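Long-range contacts in cytoplasmic protein (Bacillus cereus, PDB 2O3L), which is of unknown function but belongs to the DUF1048 family, this piece of the longer protein forming an all-helical left-handed superhelix: residues M6-V10 and Y44-D48; L13-Y17 and F50-A54; I24-M28 and F71-V76. All blocks are in the same frame, centred on the assembly; numbering follows the deposited sequence. Where two conformers were deposited one is given.

Contact 1 of 3, residues M6-V10 and Y44-D48; sequences MMARV and YELID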
# COMPACT_ATOMS: atom_id res chain seq x y z
N MSE A 6 6.26 8.23 -6.39
CA MSE A 6 5.39 7.55 -5.48
C MSE A 6 6.22 6.98 -4.33
O MSE A 6 5.79 7.02 -3.19
CB MSE A 6 4.59 6.45 -6.20
CG MSE A 6 3.54 7.01 -7.19
SE MSE A 6 1.97 7.74 -6.25
CE MSE A 6 0.91 8.36 -7.74
N MSE A 7 7.41 6.47 -4.62
CA MSE A 7 8.29 5.97 -3.55
C MSE A 7 8.81 7.14 -2.68
O MSE A 7 8.96 7.00 -1.47
CB MSE A 7 9.44 5.15 -4.12
CG MSE A 7 9.00 3.90 -4.85
SE MSE A 7 7.83 2.75 -3.80
CE MSE A 7 6.04 3.32 -4.70
N ALA A 8 9.00 8.32 -3.27
CA ALA A 8 9.39 9.50 -2.50
C ALA A 8 8.29 9.91 -1.50
O ALA A 8 8.58 10.30 -0.36
CB ALA A 8 9.69 10.63 -3.44
N ARG A 9 7.04 9.82 -1.93
CA ARG A 9 5.94 10.06 -1.05
C ARG A 9 5.89 9.09 0.11
O ARG A 9 5.52 9.47 1.24
CB ARG A 9 4.65 10.06 -1.84
CG ARG A 9 4.61 11.27 -2.78
CD ARG A 9 3.48 11.26 -3.78
NE ARG A 9 2.24 10.86 -3.14
CZ ARG A 9 1.06 10.86 -3.73
NH1 ARG A 9 0.94 11.28 -4.99
NH2 ARG A 9 0.00 10.48 -3.03
N VAL A 10 6.26 7.83 -0.14
CA VAL A 10 6.30 6.83 0.93
C VAL A 10 7.39 7.20 1.93
O VAL A 10 7.19 7.16 3.12
CB VAL A 10 6.54 5.39 0.39
CG1 VAL A 10 6.79 4.41 1.51
CG2 VAL A 10 5.31 4.93 -0.40
N TYR A 44 -0.46 2.71 -5.61
CA TYR A 44 -0.58 4.17 -5.66
C TYR A 44 -1.84 4.62 -4.89
O TYR A 44 -1.80 5.63 -4.14
CB TYR A 44 -0.55 4.71 -7.08
CG TYR A 44 0.72 4.35 -7.88
CD1 TYR A 44 1.89 3.90 -7.23
CD2 TYR A 44 0.76 4.49 -9.25
CE1 TYR A 44 3.04 3.57 -7.97
CE2 TYR A 44 1.90 4.16 -9.99
CZ TYR A 44 3.03 3.70 -9.35
OH TYR A 44 4.16 3.37 -10.08
N GLU A 45 -2.94 3.88 -5.05
CA GLU A 45 -4.13 4.18 -4.29
C GLU A 45 -3.83 4.05 -2.81
O GLU A 45 -4.29 4.86 -1.99
CB GLU A 45 -5.32 3.30 -4.69
CG GLU A 45 -5.82 3.55 -6.08
CD GLU A 45 -6.53 4.89 -6.28
OE1 GLU A 45 -6.65 5.70 -5.32
OE2 GLU A 45 -7.01 5.10 -7.40
N LEU A 46 -3.06 3.04 -2.46
CA LEU A 46 -2.73 2.82 -1.08
C LEU A 46 -1.87 3.96 -0.50
O LEU A 46 -2.04 4.33 0.68
CB LEU A 46 -2.05 1.48 -0.87
CG LEU A 46 -1.73 1.12 0.59
CD1 LEU A 46 -3.01 0.76 1.33
CD2 LEU A 46 -0.77 -0.06 0.59
N ILE A 47 -0.99 4.53 -1.32
CA ILE A 47 -0.17 5.66 -0.87
C ILE A 47 -1.05 6.90 -0.66
O ILE A 47 -0.82 7.67 0.27
CB ILE A 47 0.95 5.96 -1.90
CG1 ILE A 47 1.95 4.79 -1.89
CG2 ILE A 47 1.63 7.29 -1.64
CD1 ILE A 47 2.83 4.71 -3.12
N ASP A 48 -2.04 7.12 -1.52
CA ASP A 48 -2.99 8.19 -1.27
C ASP A 48 -3.69 7.98 0.09
O ASP A 48 -3.88 8.92 0.85
CB ASP A 48 -4.06 8.27 -2.36
CG ASP A 48 -3.65 9.11 -3.54
OD1 ASP A 48 -2.67 9.87 -3.43
OD2 ASP A 48 -4.31 9.03 -4.60
O HOH W 1 -2.18 11.00 -6.47

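Contact 2 of 3, residues L13-Y17 and F50-A54; sequences LPEDY and FEAGA. With GOL (glycerol), chain C.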
# COMPACT_ATOMS: atom_id res chain seq x y z
N LEU A 13 6.46 9.62 4.63
CA LEU A 13 5.58 9.18 5.70
C LEU A 13 6.36 8.79 6.95
O LEU A 13 7.58 8.54 6.89
CB LEU A 13 4.78 7.99 5.24
CG LEU A 13 3.88 8.17 4.00
CD1 LEU A 13 3.35 6.83 3.55
CD2 LEU A 13 2.74 9.13 4.27
N PRO A 14 5.67 8.73 8.11
CA PRO A 14 6.35 8.29 9.33
C PRO A 14 6.91 6.87 9.13
O PRO A 14 6.39 6.12 8.29
CB PRO A 14 5.23 8.30 10.37
CG PRO A 14 4.21 9.31 9.83
CD PRO A 14 4.27 9.13 8.36
N GLU A 15 7.96 6.53 9.88
CA GLU A 15 8.66 5.27 9.71
C GLU A 15 7.73 4.03 9.81
O GLU A 15 7.89 3.08 9.04
CB GLU A 15 9.85 5.14 10.70
N ASP A 16 6.76 4.05 10.71
CA ASP A 16 5.89 2.90 10.82
C ASP A 16 5.02 2.72 9.57
O ASP A 16 4.80 1.59 9.14
CB ASP A 16 5.07 2.87 12.13
CG ASP A 16 4.23 4.12 12.37
OD1 ASP A 16 4.10 5.02 11.51
OD2 ASP A 16 3.67 4.17 13.48
N TYR A 17 4.57 3.83 8.98
CA TYR A 17 3.85 3.79 7.71
C TYR A 17 4.75 3.22 6.61
O TYR A 17 4.31 2.46 5.74
CB TYR A 17 3.35 5.18 7.31
CG TYR A 17 2.00 5.57 7.83
CD1 TYR A 17 1.84 6.12 9.12
CD2 TYR A 17 0.84 5.40 7.03
CE1 TYR A 17 0.57 6.49 9.61
CE2 TYR A 17 -0.44 5.76 7.50
CZ TYR A 17 -0.56 6.30 8.79
OH TYR A 17 -1.78 6.65 9.25
N PHE A 50 -2.70 6.12 2.74
CA PHE A 50 -1.71 6.27 3.79
C PHE A 50 -1.31 7.73 4.00
O PHE A 50 -1.18 8.18 5.16
CB PHE A 50 -0.46 5.43 3.49
CG PHE A 50 -0.54 3.99 3.90
CD1 PHE A 50 -1.73 3.36 4.14
CD2 PHE A 50 0.63 3.23 3.99
CE1 PHE A 50 -1.78 2.00 4.50
CE2 PHE A 50 0.60 1.90 4.38
CZ PHE A 50 -0.61 1.27 4.62
N GLU A 51 -1.14 8.51 2.93
CA GLU A 51 -0.85 9.93 3.12
C GLU A 51 -1.95 10.66 3.83
O GLU A 51 -1.68 11.56 4.64
CB GLU A 51 -0.64 10.69 1.82
CG GLU A 51 0.72 10.53 1.24
CD GLU A 51 1.00 11.50 0.11
OE1 GLU A 51 0.07 12.11 -0.47
OE2 GLU A 51 2.21 11.66 -0.18
N ALA A 52 -3.21 10.36 3.48
CA ALA A 52 -4.32 11.03 4.13
C ALA A 52 -4.38 10.65 5.60
O ALA A 52 -4.55 11.49 6.49
CB ALA A 52 -5.66 10.67 3.43
N GLY A 53 -4.30 9.36 5.87
CA GLY A 53 -4.33 8.89 7.24
C GLY A 53 -3.24 9.49 8.11
O GLY A 53 -3.51 9.91 9.23
N ALA A 54 -2.00 9.55 7.60
CA ALA A 54 -0.91 10.19 8.34
C ALA A 54 -1.21 11.67 8.53
O ALA A 54 -1.00 12.22 9.61
CB ALA A 54 0.41 10.01 7.64
C1 GOL C . 2.55 8.56 13.14
O1 GOL C . 2.52 7.23 12.65
C2 GOL C . 1.17 9.24 13.27
O2 GOL C . 0.27 8.39 13.94
C3 GOL C . 0.55 9.69 11.95
O3 GOL C . 0.90 11.04 11.64

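Contact 3 of 3, residues I24-M28 and F71-V76; sequences IQNYM and FADELV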
# COMPACT_ATOMS: atom_id res chain seq x y z
N ILE A 24 3.45 -4.67 2.61
CA ILE A 24 2.39 -4.82 1.63
C ILE A 24 2.91 -4.93 0.20
O ILE A 24 2.45 -5.77 -0.59
CB ILE A 24 1.45 -3.64 1.72
CG1 ILE A 24 0.74 -3.69 3.08
CG2 ILE A 24 0.41 -3.70 0.60
CD1 ILE A 24 -0.11 -2.49 3.35
N GLN A 25 3.87 -4.07 -0.13
CA GLN A 25 4.50 -4.14 -1.46
C GLN A 25 5.13 -5.53 -1.67
O GLN A 25 4.92 -6.19 -2.71
CB GLN A 25 5.53 -3.02 -1.58
CG GLN A 25 6.13 -2.89 -2.93
CD GLN A 25 7.00 -1.67 -3.03
OE1 GLN A 25 7.80 -1.41 -2.13
NE2 GLN A 25 6.84 -0.90 -4.12
N ASN A 26 5.86 -6.01 -0.67
CA ASN A 26 6.46 -7.31 -0.79
C ASN A 26 5.40 -8.42 -0.85
O ASN A 26 5.53 -9.39 -1.61
CB ASN A 26 7.47 -7.56 0.33
CG ASN A 26 8.80 -6.89 0.06
OD1 ASN A 26 9.59 -7.37 -0.78
ND2 ASN A 26 9.06 -5.77 0.73
N TYR A 27 4.36 -8.29 -0.03
CA TYR A 27 3.32 -9.32 -0.01
C TYR A 27 2.71 -9.44 -1.44
O TYR A 27 2.54 -10.53 -2.00
CB TYR A 27 2.26 -9.02 1.03
CG TYR A 27 1.19 -10.09 1.07
CD1 TYR A 27 0.13 -10.10 0.15
CD2 TYR A 27 1.23 -11.08 2.02
CE1 TYR A 27 -0.86 -11.09 0.20
CE2 TYR A 27 0.26 -12.08 2.08
CZ TYR A 27 -0.77 -12.09 1.17
OH TYR A 27 -1.68 -13.08 1.25
N MSE A 28 2.45 -8.30 -2.05
CA MSE A 28 1.81 -8.26 -3.37
C MSE A 28 2.72 -8.84 -4.46
O MSE A 28 2.28 -9.60 -5.30
CB MSE A 28 1.42 -6.81 -3.70
CG MSE A 28 0.29 -6.38 -2.79
SE MSE A 28 -0.37 -4.61 -3.22
CE MSE A 28 -0.57 -4.81 -5.08
N PHE A 71 -4.84 -7.86 5.10
CA PHE A 71 -5.10 -6.59 4.42
C PHE A 71 -4.60 -6.63 2.96
O PHE A 71 -5.34 -6.33 2.02
CB PHE A 71 -4.41 -5.44 5.17
CG PHE A 71 -4.64 -4.11 4.55
CD1 PHE A 71 -5.85 -3.46 4.72
CD2 PHE A 71 -3.68 -3.51 3.76
CE1 PHE A 71 -6.07 -2.22 4.12
CE2 PHE A 71 -3.89 -2.28 3.16
CZ PHE A 71 -5.11 -1.64 3.33
N ALA A 72 -3.34 -7.01 2.78
CA ALA A 72 -2.72 -7.02 1.47
C ALA A 72 -3.42 -8.05 0.60
O ALA A 72 -3.70 -7.80 -0.57
CB ALA A 72 -1.24 -7.30 1.58
N ASP A 73 -3.83 -9.14 1.23
CA ASP A 73 -4.46 -10.23 0.54
C ASP A 73 -5.79 -9.75 0.00
O ASP A 73 -6.13 -10.03 -1.13
CB ASP A 73 -4.62 -11.42 1.48
CG ASP A 73 -5.00 -12.66 0.77
OD1 ASP A 73 -4.27 -13.03 -0.17
OD2 ASP A 73 -6.00 -13.28 1.17
N GLU A 74 -6.52 -8.97 0.79
CA GLU A 74 -7.80 -8.43 0.36
C GLU A 74 -7.63 -7.28 -0.63
O GLU A 74 -8.54 -6.91 -1.34
CB GLU A 74 -8.59 -7.93 1.56
CG GLU A 74 -10.07 -7.84 1.30
CD GLU A 74 -10.83 -7.30 2.49
OE1 GLU A 74 -10.29 -7.37 3.62
OE2 GLU A 74 -11.97 -6.79 2.28
N LEU A 75 -6.47 -6.67 -0.62
CA LEU A 75 -6.13 -5.65 -1.58
C LEU A 75 -5.78 -6.33 -2.93
O LEU A 75 -6.28 -5.95 -3.96
CB LEU A 75 -4.96 -4.84 -1.00
CG LEU A 75 -4.74 -3.38 -1.32
CD1 LEU A 75 -5.93 -2.49 -1.04
CD2 LEU A 75 -3.53 -2.93 -0.53
N VAL A 76 -4.94 -7.37 -2.93
CA VAL A 76 -4.68 -8.08 -4.18
C VAL A 76 -5.94 -8.75 -4.72
O VAL A 76 -5.99 -9.02 -5.89
CB VAL A 76 -3.53 -9.19 -4.11
CG1 VAL A 76 -2.35 -8.73 -3.31
CG2 VAL A 76 -4.03 -10.56 -3.59

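Contact 1 of 3, residues M6-V10 and Y44-D48
The segments M6-V10 and Y44-D48 run in roughly the same direction, their helix axes 35° apart and 10.4 Å from each other at closest approach, the closest CA pairs being M6-Y44 and V10-I47. Within the left-handed superhelix of the DUF1048 fold, helix 2-11 here meets helix 36-56, and I47 packs as a knob into a hole formed by M6, M7, R9 and V10. Its CD1 lies 3.8 Å from the terminal CE of M7, while its CG1 meets CG2 of V10. The other branch, I47 CG2, touches the R9 guanidinium obliquely, nearest NH2. At the N-terminal end of the contact the selenomethionine M6 covers one face of the Y44 ring. Its CG stands 3.7 Å from the ring centroid, 20° off the normal, a CH-pi contact. A bend beyond CG turns SE and CE back along the Y44 ring to its CB end, and SE makes an oblique Met-aromatic contact at 4.4 Å from the centroid. The same selenium lies over one face of the R9 guanidinium, wedged between two flat groups. R9 also forms a salt bridge with E51, one turn beyond D48. A water near the guanidinium plane donates to D48 OD1 and only weakly accepts from R9 NH1. The direct salt bridge is shorter: R9 NH2 to D48 OD1 is 2.8 Å, with the carboxylate oxygen 7° out of the guanidinium plane.

Contact 2 of 3, residues L13-Y17 and F50-A54
The Y17 ring has the methyl of A54 over one face and two neighbours at its edge, F50 and a glycerol. A54 CB stands 4.1 Å from the ring centroid and 17° off the normal, which qualifies it as a CH-pi contact. Y17 directs its edge at the face of F50: the ring planes are 83° apart and the centroids 5.4 Å, a T-shaped pair in which Y17 CD2 approaches F50 CG to 3.7 Å. Further out along the ring, Y17 CE2 lies on F50 O, CZ comes near A54 N, and the hydroxyl reaches the G53-A54 peptide. Y17 OH and A54 N are 3.3 Å apart at a poor angle, and that amide is already bonded to F50 O within its own helix; the hydroxyl is instead hydrogen-bonded to R58 O. Beside the rings, L13 spreads its two methyls over the helix, CD1 packing against F50 CB and CD2 at 3.9 Å from E51 CG. P14, the N-cap residue of helix 15-31, touches A54 CB with its CD. The glycerol, probably from the crystallisation liquor, donates from O3 to A54 O (3.0 Å); its bond from O1 to D16 OD1 is doubtful, since D16 has two conformers. V60 of helix 60-64 touches both aromatic rings, and F21 and I24 of helix 15-31 also pack on F50. The arrangement is that of a helix start packed through an aromatic pair against the C-terminal part of another helix, here joining helix 15-31 to helix 36-56 in the DUF1048 superhelix.

Contact 3 of 3, residues I24-M28 and F71-V76
Helix 15-31 packs on helix 68-82 through I24-M28 and F71-V76, a crossing of -54° with the axes 9.4 Å apart, within the all-helical superhelix of the DUF1048 fold. The backbones come closest at I24 and A72, whose CA atoms are 5.6 Å apart, consistent with the small side chain of A72. Its methyl fits against the Y27 ring, with A72 CB 3.4 Å from Y27 CD1. On the inner side I24 divides its branches: I24 CD1 meets the F71 ring 3.7 Å from F71 CD2, while CG2 lies near both A72 CB and one methyl of L75. L46 of helix 36-56 packs on I24, F71 and L75 alike, closing this apolar part from a third helix. Further along, M28 and V76 lie alongside each other, running in opposing senses, and M28 CG comes within 3.6 Å of V76 CG1. M39 of helix 36-56 touches both of them. Packing is looser at M28 SE, 4.5 Å from L75 CD2, and at the edge of the Y27 ring, where V76 CG1 is 4.5 Å from Y27 CD1. The solvent side has a different chemistry. Here D73 is exposed and Y27 partly so, the latter also stacking its ring with F31. Y27 holds CG anti to its own backbone N (chi1 -179°), which carries the ring past A72 CB to D73. There Y27 OH donates to D73 OD1 at 3.0 Å, reaching that oxygen from above the carboxylate, 55° out of its plane.

Overall arrangement
Helix 36-56 supplies one side of both contact 1 and contact 2, and helix 15-31 one side of contacts 2 and 3. Each contact pairs buried residues (such as I47, F50 and I24) with exposed ones (D48, P14 and D73). Contacts 1 and 3 lie on opposite sides of the chain's centre, their own centres about 7 Å from it, that of contact 2 about 10 Å. Their polar chemistry differs: a salt bridge in contact 1, a neutral donor to a carboxylate in contact 3, and no direct hydrogen bond between the segments of contact 2. R9 to E51 ties contact 1 to contact 2, whereas L46 and F50 reach I24 of contact 3 by packing alone.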